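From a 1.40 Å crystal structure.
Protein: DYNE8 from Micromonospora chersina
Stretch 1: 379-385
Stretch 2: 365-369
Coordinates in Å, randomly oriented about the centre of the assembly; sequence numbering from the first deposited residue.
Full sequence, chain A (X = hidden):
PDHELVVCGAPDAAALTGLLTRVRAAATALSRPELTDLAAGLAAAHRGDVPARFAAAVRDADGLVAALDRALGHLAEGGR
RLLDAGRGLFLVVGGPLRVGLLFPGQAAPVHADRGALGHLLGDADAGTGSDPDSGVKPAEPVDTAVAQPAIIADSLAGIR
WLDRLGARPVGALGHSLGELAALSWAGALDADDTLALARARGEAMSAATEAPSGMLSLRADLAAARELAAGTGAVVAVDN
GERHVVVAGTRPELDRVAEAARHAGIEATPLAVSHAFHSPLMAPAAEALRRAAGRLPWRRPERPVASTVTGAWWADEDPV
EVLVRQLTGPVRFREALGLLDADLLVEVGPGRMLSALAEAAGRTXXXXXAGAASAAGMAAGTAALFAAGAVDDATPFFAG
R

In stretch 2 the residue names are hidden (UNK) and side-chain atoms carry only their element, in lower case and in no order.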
# COMPACT_ATOMS: atom_id res chain seq x y z
N ALA A 379 6.07 11.48 6.04
CA ALA A 379 5.48 12.14 7.21
C ALA A 379 4.14 11.62 7.54
O ALA A 379 3.88 11.32 8.74
CB ALA A 379 5.37 13.66 6.99
N ALA A 380 3.22 11.44 6.62
CA ALA A 380 1.88 10.99 6.95
C ALA A 380 1.85 9.54 7.45
O ALA A 380 1.12 9.19 8.36
CB ALA A 380 0.94 11.18 5.69
N GLY A 381 2.60 8.67 6.81
CA GLY A 381 2.72 7.29 7.21
C GLY A 381 3.36 7.19 8.59
O GLY A 381 2.90 6.34 9.37
N THR A 382 4.35 8.01 8.91
CA THR A 382 4.97 7.89 10.23
C THR A 382 4.02 8.47 11.25
O THR A 382 3.90 7.94 12.39
CB THR A 382 6.32 8.60 10.25
OG1 THR A 382 7.15 8.00 9.22
CG2 THR A 382 7.03 8.36 11.56
N ALA A 383 3.25 9.53 10.92
CA ALA A 383 2.25 10.07 11.85
C ALA A 383 1.22 8.99 12.13
O ALA A 383 0.80 8.83 13.32
CB ALA A 383 1.51 11.31 11.19
N ALA A 384 0.75 8.22 11.16
CA ALA A 384 -0.21 7.19 11.34
C ALA A 384 0.38 6.13 12.30
O ALA A 384 -0.33 5.68 13.23
CB ALA A 384 -0.62 6.52 10.00
N LEU A 385 1.62 5.66 12.03
CA LEU A 385 2.22 4.60 12.90
C LEU A 385 2.28 5.17 14.30
O LEU A 385 2.07 4.35 15.27
CB LEU A 385 3.58 4.32 12.37
CG LEU A 385 3.61 3.55 11.01
CD1 LEU A 385 4.97 3.48 10.43
CD2 LEU A 385 3.13 2.10 11.21
N UNK A 365 -6.26 3.86 4.97
CA UNK A 365 -4.93 3.49 4.56
C UNK A 365 -4.16 4.74 4.18
O UNK A 365 -4.73 5.69 3.54
c UNK A 365 -5.02 2.53 3.36
N UNK A 366 -2.87 4.74 4.40
CA UNK A 366 -1.97 5.80 4.02
C UNK A 366 -0.66 5.22 3.56
O UNK A 366 -0.28 4.13 4.07
c UNK A 366 -1.80 6.76 5.21
c UNK A 366 -1.00 7.99 4.84
c UNK A 366 -1.21 6.08 6.38
N UNK A 367 0.04 5.80 2.61
CA UNK A 367 1.28 5.22 2.10
C UNK A 367 2.47 5.99 2.61
O UNK A 367 2.49 7.25 2.60
c UNK A 367 1.26 5.27 0.55
o UNK A 367 2.49 4.71 0.09
N UNK A 368 3.52 5.29 3.01
CA UNK A 368 4.81 5.90 3.27
C UNK A 368 5.45 6.45 2.02
O UNK A 368 6.38 7.26 2.17
c UNK A 368 6.00 5.69 6.25
c UNK A 368 5.50 4.54 5.31
c UNK A 368 5.75 4.83 3.85
c UNK A 368 6.18 3.24 5.69
N UNK A 369 5.08 5.97 0.82
CA UNK A 369 5.62 6.50 -0.46
C UNK A 369 7.14 6.47 -0.45
O UNK A 369 7.80 7.47 -0.63
c UNK A 369 5.23 8.22 -2.24
o UNK A 369 4.88 9.40 -2.54
o UNK A 369 5.70 7.38 -3.08
c UNK A 369 5.01 7.84 -0.80

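Position 365 opens the strand with a side chain of a single carbon. That atom is out of reach of the helix 379-385 and touches none of it. One carbon beyond CA defines alanine, and the residue is Ala-365.

At position 366 the side chain has three carbons, the first bonded directly to CA and carrying the other two. Its CA-to-CB bond points toward the helix, and the two terminal carbons reach different alanines one helical turn apart: one lies 3.8 Å from CB of Ala-380, the other 3.7 Å from CB of Ala-384. A fork at CB with carbon on both arms and no oxygen identifies valine. In Val-366, with chi1 at 62° (p), CG2 is the atom near Ala-380 and CG1 the one near Ala-384.

Position 367 carries one carbon followed by one oxygen. The CA-to-CB bond points away from the helix, as expected for the neighbour of Val-366 in an extended strand, and the side chain makes no contact with it. A lone hydroxyl on CB, without a methyl beside it, makes this Ser-367. Its OG, in the t rotamer, accepts a hydrogen bond from the backbone N of position 369 (3.0 Å) and is also hydrogen-bonded elsewhere in the structure.

Position 368, just past the strand, has four carbons forked at the second. CA-to-CB runs sideways, but the end of the chain comes nearer the helix, where one terminal carbon lies 3.8 Å from CA of Gly-381 and 3.9 Å from both N and OG1 of Thr-382. Branching at the second carbon rather than the first indicates leucine. In Leu-368 (chi1 m, chi2 t) the atom making these approaches is CD2.

Position 369 has two side-chain carbons, the second bearing two oxygens: a carboxylate one carbon removed from CA, hence Asp-369. It makes no contact with the helix; OD1 is hydrogen-bonded elsewhere in the structure.

The contact is a small apolar packing that buries 244 Å² in total, with no hydrogen bond between the stretches. The axes of helix and strand approach to 7.3 Å, at 134° between their directions. Val-366 packs on the methyls of Ala-380 and Ala-384, and the absence of a side chain at Gly-381 leaves room for Leu-368. An ideal CB on that glycine would lie 2.6 Å from CD2 of Leu-368, a clear clash, and the CA atoms of these two residues are only 4.7 Å apart.

Stretch 2, residues 365-369: AVSLD
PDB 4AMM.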